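Long-range contacts in putative branched-chain amino acid aminotransferase IlvE (Streptococcus mutans, PDB 4DQN), which probably catalyses the reversible transfer of the amino group of leucine, isoleucine or valine to 2-oxoglutarate, using pyridoxal 5'-phosphate as cofactor: residues Gly57-Lys65 with Ala187-Ala195; Ile222-Phe230 with Pro242-Lys253. All coordinates share one frame; numbering follows the deposited sequence.

Interaction 1 (Gly57-Lys65 with Ala187-Ala195); sequences GQEAFEGLK and AKVGGNYAA
Strand residue Phe61 and loop residue Lys188 are joined by a single direct backbone hydrogen bond, Phe61 N to Lys188 O (3.2 Å, 159° at the hydrogen), and the closest approach of CA atoms is that of the flanking pair, Ala60 and Val189, 4.3 Å apart. Lys188 O also receives a CA-H...O contact from Ala60, while a water accepts from Gly191 N and donates to Gly57 O. The side chain of Lys188 leaves with CG anti to the backbone N (chi1 -156°) and runs on extended, crossing Phe61 at about a right angle. Its CG sits over the centre of one ring face, a CH-pi contact 4.2 Å from the centroid, and CE comes within 3.5 Å of Phe61 CE1. Only at the last torsion, chi4, does the chain bend, so that NZ donates a hydrogen bond to Tyr193 OH (2.7 Å). Lys188 is the predicted attachment point of pyridoxal phosphate in this class-IV aminotransferase, but no cofactor is bound to it here; the contact thus sets the lysine between a strand of the seven-stranded antiparallel sheet and the start of helix 190-205. Tyr193, in the first turn of that helix, meets Phe61 from the opposite direction. The two rings are oblique, their planes at 54°, with Phe61 CZ 3.4 Å from Tyr193 CZ; the cation-pi partner of Tyr193 is Arg178, and Tyr56 of the second subunit also meets its ring. Glu62 is held chiefly by a salt bridge to Arg85, and its OE2 merely passes Lys188 CD. Nearer the helix start, Glu59 OE1 lies 3.2 Å from Gly190 CA and has a weak hydrogen bond with Gly57 N of the second subunit. Glu59 O, buried against Val189 CG1, has no hydrogen-bond partner in the model.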
loop_
_atom_site.group_PDB
_atom_site.type_symbol
_atom_site.label_atom_id
_atom_site.label_comp_id
_atom_site.label_asym_id
_atom_site.label_seq_id
_atom_site.Cartn_x
_atom_site.Cartn_y
_atom_site.Cartn_z
ATOM N N GLY A 57 4.717 2.469 -1.331
ATOM C CA GLY A 57 4.235 1.120 -1.057
ATOM C C GLY A 57 4.907 0.030 -1.875
ATOM O O GLY A 57 4.301 -1.019 -2.160
ATOM N N GLN A 58 6.157 0.246 -2.268
ATOM C CA GLN A 58 6.796 -0.757 -3.120
ATOM C C GLN A 58 7.394 -1.827 -2.222
ATOM O O GLN A 58 8.589 -1.789 -1.872
ATOM C CB GLN A 58 7.836 -0.145 -4.059
ATOM C CG GLN A 58 8.111 -1.035 -5.272
ATOM C CD GLN A 58 9.289 -0.563 -6.112
ATOM O OE1 GLN A 58 10.126 0.226 -5.654
ATOM N NE2 GLN A 58 9.367 -1.055 -7.349
ATOM N N GLU A 59 6.537 -2.772 -1.833
ATOM C CA GLU A 59 6.891 -3.775 -0.833
ATOM C C GLU A 59 6.003 -5.000 -1.009
ATOM O O GLU A 59 4.860 -4.893 -1.477
ATOM C CB GLU A 59 6.683 -3.188 0.567
ATOM C CG GLU A 59 5.233 -2.765 0.810
ATOM C CD GLU A 59 5.027 -2.058 2.122
ATOM O OE1 GLU A 59 3.994 -2.320 2.783
ATOM O OE2 GLU A 59 5.884 -1.225 2.497
ATOM N N ALA A 60 6.539 -6.162 -0.639
ATOM C CA ALA A 60 5.809 -7.409 -0.750
ATOM C C ALA A 60 6.352 -8.378 0.275
ATOM O O ALA A 60 7.505 -8.263 0.711
ATOM C CB ALA A 60 5.976 -7.991 -2.145
ATOM N N PHE A 61 5.534 -9.344 0.671
ATOM C CA PHE A 61 6.026 -10.331 1.612
ATOM C C PHE A 61 5.438 -11.701 1.333
ATOM O O PHE A 61 4.531 -11.844 0.518
ATOM C CB PHE A 61 5.792 -9.887 3.064
ATOM C CG PHE A 61 4.344 -9.913 3.498
ATOM C CD1 PHE A 61 3.802 -11.046 4.105
ATOM C CD2 PHE A 61 3.543 -8.797 3.337
ATOM C CE1 PHE A 61 2.473 -11.063 4.527
ATOM C CE2 PHE A 61 2.214 -8.804 3.752
ATOM C CZ PHE A 61 1.677 -9.937 4.345
ATOM N N GLU A 62 6.015 -12.707 1.977
ATOM C CA GLU A 62 5.486 -14.055 1.940
ATOM C C GLU A 62 5.388 -14.582 3.358
ATOM O O GLU A 62 5.800 -13.916 4.326
ATOM C CB GLU A 62 6.373 -14.960 1.086
ATOM C CG GLU A 62 5.981 -14.940 -0.371
ATOM C CD GLU A 62 4.582 -15.493 -0.596
ATOM O OE1 GLU A 62 4.153 -16.389 0.176
ATOM O OE2 GLU A 62 3.913 -15.040 -1.554
ATOM N N GLY A 63 4.809 -15.769 3.479
ATOM C CA GLY A 63 4.677 -16.422 4.764
ATOM C C GLY A 63 4.661 -17.912 4.515
ATOM O O GLY A 63 3.881 -18.400 3.688
ATOM N N LEU A 64 5.523 -18.636 5.218
ATOM C CA LEU A 64 5.581 -20.087 5.062
ATOM C C LEU A 64 6.156 -20.674 6.332
ATOM O O LEU A 64 6.795 -19.967 7.112
ATOM C CB LEU A 64 6.396 -20.496 3.822
ATOM C CG LEU A 64 7.896 -20.177 3.727
ATOM C CD1 LEU A 64 8.565 -21.027 2.652
ATOM C CD2 LEU A 64 8.162 -18.681 3.476
ATOM N N LYS A 65 5.911 -21.961 6.562
ATOM C CA LYS A 65 6.293 -22.573 7.828
ATOM C C LYS A 65 7.308 -23.698 7.663
ATOM O O LYS A 65 7.340 -24.368 6.626
ATOM C CB LYS A 65 5.042 -23.097 8.555
ATOM C CG LYS A 65 4.225 -21.993 9.217
ATOM C CD LYS A 65 2.847 -22.503 9.653
ATOM C CE LYS A 65 2.128 -21.492 10.527
ATOM N NZ LYS A 65 0.763 -21.971 10.906
ATOM N N ALA A 187 -1.838 -9.581 -5.424
ATOM C CA ALA A 187 -0.429 -9.452 -5.064
ATOM C C ALA A 187 -0.306 -9.308 -3.546
ATOM O O ALA A 187 -1.044 -8.529 -2.935
ATOM C CB ALA A 187 0.186 -8.229 -5.780
ATOM N N LYS A 188 0.609 -10.058 -2.929
ATOM C CA LYS A 188 0.787 -9.982 -1.475
ATOM C C LYS A 188 1.605 -8.743 -1.109
ATOM O O LYS A 188 2.807 -8.837 -0.824
ATOM C CB LYS A 188 1.474 -11.250 -0.951
ATOM C CG LYS A 188 1.202 -11.568 0.524
ATOM C CD LYS A 188 1.519 -13.034 0.796
ATOM C CE LYS A 188 1.265 -13.411 2.244
ATOM N NZ LYS A 188 -0.171 -13.259 2.625
ATOM N N VAL A 189 0.951 -7.581 -1.118
ATOM C CA VAL A 189 1.643 -6.318 -0.868
ATOM C C VAL A 189 1.003 -5.552 0.287
ATOM O O VAL A 189 -0.203 -5.663 0.534
ATOM C CB VAL A 189 1.672 -5.427 -2.133
ATOM C CG1 VAL A 189 2.380 -6.142 -3.252
ATOM C CG2 VAL A 189 0.254 -5.070 -2.576
ATOM N N GLY A 190 1.816 -4.772 0.988
ATOM C CA GLY A 190 1.345 -4.002 2.128
ATOM C C GLY A 190 0.108 -3.151 1.893
ATOM O O GLY A 190 -0.705 -2.965 2.811
ATOM N N GLY A 191 -0.047 -2.624 0.679
ATOM C CA GLY A 191 -1.166 -1.734 0.394
ATOM C C GLY A 191 -2.526 -2.370 0.669
ATOM O O GLY A 191 -3.447 -1.709 1.167
ATOM N N ASN A 192 -2.655 -3.657 0.344
ATOM C CA ASN A 192 -3.900 -4.382 0.580
ATOM C C ASN A 192 -4.164 -4.498 2.066
ATOM O O ASN A 192 -5.306 -4.431 2.509
ATOM C CB ASN A 192 -3.839 -5.799 -0.014
ATOM C CG ASN A 192 -3.553 -5.800 -1.503
ATOM O OD1 ASN A 192 -3.730 -4.782 -2.181
ATOM N ND2 ASN A 192 -3.109 -6.952 -2.024
ATOM N N TYR A 193 -3.100 -4.696 2.837
ATOM C CA TYR A 193 -3.245 -4.886 4.275
ATOM C C TYR A 193 -3.563 -3.581 4.995
ATOM O O TYR A 193 -4.374 -3.559 5.935
ATOM C CB TYR A 193 -1.996 -5.556 4.852
ATOM C CG TYR A 193 -1.890 -7.021 4.475
ATOM C CD1 TYR A 193 -1.402 -7.405 3.232
ATOM C CD2 TYR A 193 -2.276 -8.019 5.363
ATOM C CE1 TYR A 193 -1.301 -8.741 2.877
ATOM C CE2 TYR A 193 -2.173 -9.367 5.018
ATOM C CZ TYR A 193 -1.688 -9.714 3.770
ATOM O OH TYR A 193 -1.571 -11.050 3.409
ATOM N N ALA A 194 -2.939 -2.490 4.555
ATOM C CA ALA A 194 -3.251 -1.164 5.110
ATOM C C ALA A 194 -4.742 -0.838 4.999
ATOM O O ALA A 194 -5.358 -0.312 5.937
ATOM C CB ALA A 194 -2.406 -0.069 4.415
ATOM N N ALA A 195 -5.314 -1.139 3.837
ATOM C CA ALA A 195 -6.732 -0.913 3.606
ATOM C C ALA A 195 -7.591 -1.752 4.554
ATOM O O ALA A 195 -8.716 -1.365 4.884
ATOM C CB ALA A 195 -7.082 -1.214 2.153
HETATM O O HOH W 1 1.619 -1.858 -1.616
#

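Interaction 2 (Ile222-Phe230 with Pro242-Lys253); sequences IEEVGSANF and PLSPSILPSVTK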
loop_
_atom_site.group_PDB
_atom_site.type_symbol
_atom_site.label_atom_id
_atom_site.label_comp_id
_atom_site.label_asym_id
_atom_site.label_seq_id
_atom_site.Cartn_x
_atom_site.Cartn_y
_atom_site.Cartn_z
ATOM N N ILE A 222 -18.275 -13.487 -2.752
ATOM C CA ILE A 222 -17.240 -13.495 -1.725
ATOM C C ILE A 222 -15.856 -13.487 -2.355
ATOM O O ILE A 222 -15.595 -14.209 -3.323
ATOM C CB ILE A 222 -17.382 -14.724 -0.795
ATOM C CG1 ILE A 222 -18.649 -14.597 0.055
ATOM C CG2 ILE A 222 -16.170 -14.867 0.115
ATOM C CD1 ILE A 222 -18.874 -15.786 0.992
ATOM N N GLU A 223 -14.973 -12.656 -1.811
ATOM C CA GLU A 223 -13.592 -12.609 -2.261
ATOM C C GLU A 223 -12.700 -13.379 -1.305
ATOM O O GLU A 223 -12.132 -14.422 -1.656
ATOM C CB GLU A 223 -13.110 -11.165 -2.318
ATOM C CG GLU A 223 -13.770 -10.349 -3.398
ATOM C CD GLU A 223 -12.898 -10.176 -4.609
ATOM O OE1 GLU A 223 -11.833 -9.535 -4.488
ATOM O OE2 GLU A 223 -13.277 -10.684 -5.684
ATOM N N GLU A 224 -12.565 -12.850 -0.095
ATOM C CA GLU A 224 -11.718 -13.491 0.900
ATOM C C GLU A 224 -12.062 -13.108 2.343
ATOM O O GLU A 224 -12.829 -12.165 2.590
ATOM C CB GLU A 224 -10.227 -13.249 0.591
ATOM C CG GLU A 224 -9.843 -11.811 0.263
ATOM C CD GLU A 224 -8.433 -11.713 -0.306
ATOM O OE1 GLU A 224 -8.140 -12.392 -1.311
ATOM O OE2 GLU A 224 -7.610 -10.966 0.259
ATOM N N VAL A 225 -11.481 -13.864 3.276
ATOM C CA VAL A 225 -11.742 -13.745 4.706
ATOM C C VAL A 225 -10.507 -13.137 5.360
ATOM O O VAL A 225 -9.550 -13.847 5.685
ATOM C CB VAL A 225 -12.001 -15.134 5.307
ATOM C CG1 VAL A 225 -12.574 -15.026 6.718
ATOM C CG2 VAL A 225 -12.938 -15.940 4.397
ATOM N N GLY A 226 -10.532 -11.819 5.552
ATOM C CA GLY A 226 -9.340 -11.097 5.949
ATOM C C GLY A 226 -8.306 -11.305 4.868
ATOM O O GLY A 226 -8.567 -11.019 3.693
ATOM N N SER A 227 -7.146 -11.839 5.249
ATOM C CA SER A 227 -6.090 -12.113 4.278
ATOM C C SER A 227 -6.095 -13.576 3.829
ATOM O O SER A 227 -5.243 -13.985 3.030
ATOM C CB SER A 227 -4.720 -11.742 4.856
ATOM O OG SER A 227 -4.374 -12.591 5.937
ATOM N N ALA A 228 -7.061 -14.351 4.335
ATOM C CA ALA A 228 -7.177 -15.786 4.023
ATOM C C ALA A 228 -8.266 -16.062 2.987
ATOM O O ALA A 228 -9.156 -15.232 2.784
ATOM C CB ALA A 228 -7.456 -16.580 5.296
ATOM N N ASN A 229 -8.201 -17.226 2.341
ATOM C CA ASN A 229 -9.203 -17.604 1.330
ATOM C C ASN A 229 -10.440 -18.230 1.973
ATOM O O ASN A 229 -10.341 -18.814 3.047
ATOM C CB ASN A 229 -8.617 -18.593 0.318
ATOM C CG ASN A 229 -7.683 -17.934 -0.690
ATOM O OD1 ASN A 229 -7.029 -18.613 -1.476
ATOM N ND2 ASN A 229 -7.605 -16.615 -0.659
ATOM N N PHE A 230 -11.594 -18.096 1.320
ATOM C CA PHE A 230 -12.837 -18.732 1.753
ATOM C C PHE A 230 -12.970 -20.062 1.012
ATOM O O PHE A 230 -12.536 -20.184 -0.143
ATOM C CB PHE A 230 -14.040 -17.824 1.422
ATOM C CG PHE A 230 -15.397 -18.431 1.757
ATOM C CD1 PHE A 230 -16.086 -19.222 0.827
ATOM C CD2 PHE A 230 -15.985 -18.200 2.994
ATOM C CE1 PHE A 230 -17.332 -19.775 1.139
ATOM C CE2 PHE A 230 -17.232 -18.748 3.314
ATOM C CZ PHE A 230 -17.908 -19.529 2.387
ATOM N N PRO A 242 -13.696 -19.211 -3.914
ATOM C CA PRO A 242 -13.827 -18.078 -4.836
ATOM C C PRO A 242 -12.658 -17.930 -5.806
ATOM O O PRO A 242 -11.489 -18.136 -5.460
ATOM C CB PRO A 242 -13.866 -16.866 -3.893
ATOM C CG PRO A 242 -14.455 -17.413 -2.633
ATOM C CD PRO A 242 -13.863 -18.795 -2.511
ATOM N N LEU A 243 -12.992 -17.567 -7.038
ATOM C CA LEU A 243 -11.987 -17.198 -8.015
ATOM C C LEU A 243 -12.230 -15.779 -8.522
ATOM O O LEU A 243 -13.234 -15.499 -9.184
ATOM C CB LEU A 243 -12.011 -18.172 -9.188
ATOM C CG LEU A 243 -11.095 -17.827 -10.364
ATOM C CD1 LEU A 243 -9.663 -17.493 -9.900
ATOM C CD2 LEU A 243 -11.101 -18.989 -11.335
ATOM N N SER A 244 -11.301 -14.884 -8.217
ATOM C CA SER A 244 -11.350 -13.532 -8.752
ATOM C C SER A 244 -9.928 -13.074 -8.997
ATOM O O SER A 244 -9.006 -13.555 -8.341
ATOM C CB SER A 244 -12.055 -12.585 -7.776
ATOM O OG SER A 244 -11.478 -11.283 -7.813
ATOM N N PRO A 245 -9.746 -12.148 -9.949
ATOM C CA PRO A 245 -8.428 -11.561 -10.220
ATOM C C PRO A 245 -8.052 -10.525 -9.164
ATOM O O PRO A 245 -7.013 -9.868 -9.290
ATOM C CB PRO A 245 -8.643 -10.855 -11.560
ATOM C CG PRO A 245 -10.100 -10.482 -11.553
ATOM C CD PRO A 245 -10.787 -11.622 -10.856
ATOM N N SER A 246 -8.911 -10.374 -8.155
ATOM C CA SER A 246 -8.734 -9.384 -7.095
ATOM C C SER A 246 -8.380 -10.107 -5.789
ATOM O O SER A 246 -8.149 -9.486 -4.746
ATOM C CB SER A 246 -10.027 -8.561 -6.938
ATOM O OG SER A 246 -9.945 -7.656 -5.849
ATOM N N ILE A 247 -8.323 -11.432 -5.872
ATOM C CA ILE A 247 -8.083 -12.288 -4.714
ATOM C C ILE A 247 -6.626 -12.771 -4.668
ATOM O O ILE A 247 -6.044 -13.109 -5.703
ATOM C CB ILE A 247 -9.040 -13.513 -4.767
ATOM C CG1 ILE A 247 -10.475 -13.084 -4.430
ATOM C CG2 ILE A 247 -8.577 -14.637 -3.848
ATOM C CD1 ILE A 247 -11.506 -14.173 -4.721
ATOM N N LEU A 248 -6.037 -12.784 -3.473
ATOM C CA LEU A 248 -4.729 -13.406 -3.276
ATOM C C LEU A 248 -4.877 -14.925 -3.263
ATOM O O LEU A 248 -5.557 -15.475 -2.400
ATOM C CB LEU A 248 -4.107 -12.967 -1.951
ATOM C CG LEU A 248 -2.802 -13.712 -1.641
ATOM C CD1 LEU A 248 -1.618 -12.844 -1.999
ATOM C CD2 LEU A 248 -2.728 -14.166 -0.189
ATOM N N PRO A 249 -4.225 -15.614 -4.209
ATOM C CA PRO A 249 -4.314 -17.078 -4.244
ATOM C C PRO A 249 -3.399 -17.731 -3.198
ATOM O O PRO A 249 -2.173 -17.709 -3.363
ATOM C CB PRO A 249 -3.842 -17.422 -5.663
ATOM C CG PRO A 249 -3.013 -16.227 -6.122
ATOM C CD PRO A 249 -3.203 -15.094 -5.134
ATOM N N SER A 250 -3.975 -18.299 -2.137
ATOM C CA SER A 250 -3.155 -18.886 -1.071
ATOM C C SER A 250 -2.630 -20.279 -1.436
ATOM O O SER A 250 -3.279 -21.036 -2.173
ATOM C CB SER A 250 -3.889 -18.890 0.281
ATOM O OG SER A 250 -4.691 -20.042 0.467
ATOM N N VAL A 251 -1.435 -20.599 -0.953
ATOM C CA VAL A 251 -0.853 -21.927 -1.165
ATOM C C VAL A 251 -1.742 -22.970 -0.485
ATOM O O VAL A 251 -1.939 -24.083 -0.984
ATOM C CB VAL A 251 0.578 -21.983 -0.603
ATOM C CG1 VAL A 251 1.233 -23.319 -0.919
ATOM C CG2 VAL A 251 1.414 -20.855 -1.187
ATOM N N THR A 252 -2.304 -22.587 0.653
ATOM C CA THR A 252 -3.188 -23.472 1.404
ATOM C C THR A 252 -4.432 -23.836 0.586
ATOM O O THR A 252 -4.836 -25.001 0.551
ATOM C CB THR A 252 -3.576 -22.834 2.750
ATOM O OG1 THR A 252 -2.383 -22.381 3.404
ATOM C CG2 THR A 252 -4.263 -23.850 3.658
ATOM N N LYS A 253 -5.013 -22.853 -0.100
ATOM C CA LYS A 253 -6.180 -23.109 -0.951
ATOM C C LYS A 253 -5.895 -24.092 -2.078
ATOM O O LYS A 253 -6.681 -25.012 -2.320
ATOM C CB LYS A 253 -6.728 -21.807 -1.548
ATOM C CG LYS A 253 -7.613 -22.075 -2.759
ATOM C CD LYS A 253 -8.130 -20.814 -3.420
ATOM C CE LYS A 253 -7.119 -20.197 -4.366
ATOM N NZ LYS A 253 -7.699 -18.948 -4.961
#
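A beta hairpin, strands 222-225 and 228-234 joined by a type II' turn from Val225 to Ala228, is bound here to the loop that leads into helix 251-262. Asn229, on the second strand, meets a carbonyl and an N-H of that loop with one amide. Its ND2 gives a nearly straight bond to Leu248 O (2.9 Å, 168°), with the acceptor close to the amide plane, while OD1 accepts from Ser250 N at 3.1 Å, the donor standing above the carbonyl plane. Ser250 is the N-cap of the helix: its OG accepts from Lys253 N (2.9 Å) and makes a weak bond to Asn229 OD1. Across that same oxygen runs the aliphatic chain of Lys253. On the first strand, at a classic beta bulge opposite Tyr213, two successive glutamates both reach the loop. Glu223 bends at chi2 and divides its carboxylate between two serines: Ser246 OG donates to OE1 at 3.0 Å and Ser244 OG to OE2 at 2.9 Å, each on a syn side. Ser244 OG also accepts from Ser246 N, forming an ST turn. Glu224 OE1 takes Leu248 N on its syn lone pair (3.0 Å). Ile247 CD1 packs on Glu223 O, while Pro242 CG meets Ile222 CG2 and its CD lies at the edge of the Phe230 ring. Leu248 N and O, Ser250 N and the Ser244 and Ser246 hydroxyls thus bond to hairpin side chains. The paired amide bonds fix which end of Asn229 is oxygen, and two hydroxyl donors would probably favour a charged Glu223 carboxylate.

How the interactions relate
Along the chain the two contacts follow in series, neither nested nor crossed. Interaction 1 closes a long loop of 121 intervening residues, bringing a strand of the antiparallel sheet to the start of helix 190-205. Interaction 2 then closes a short one: the 11 residues between its segments, mostly strand, return the chain so that segment 242-253, a loop and the start of helix 251-262, lies against the hairpin of the mixed sheet. The contacts touch where Leu248 CD1 packs on Lys188 CB (3.6 Å) and Ser227 CB on Tyr193 CE2 (3.5 Å). Lys188 therefore lies between Phe61 of the antiparallel sheet and Leu248, while Arg85 of helix 79-92 bonds to Glu62 and to Pro249 O.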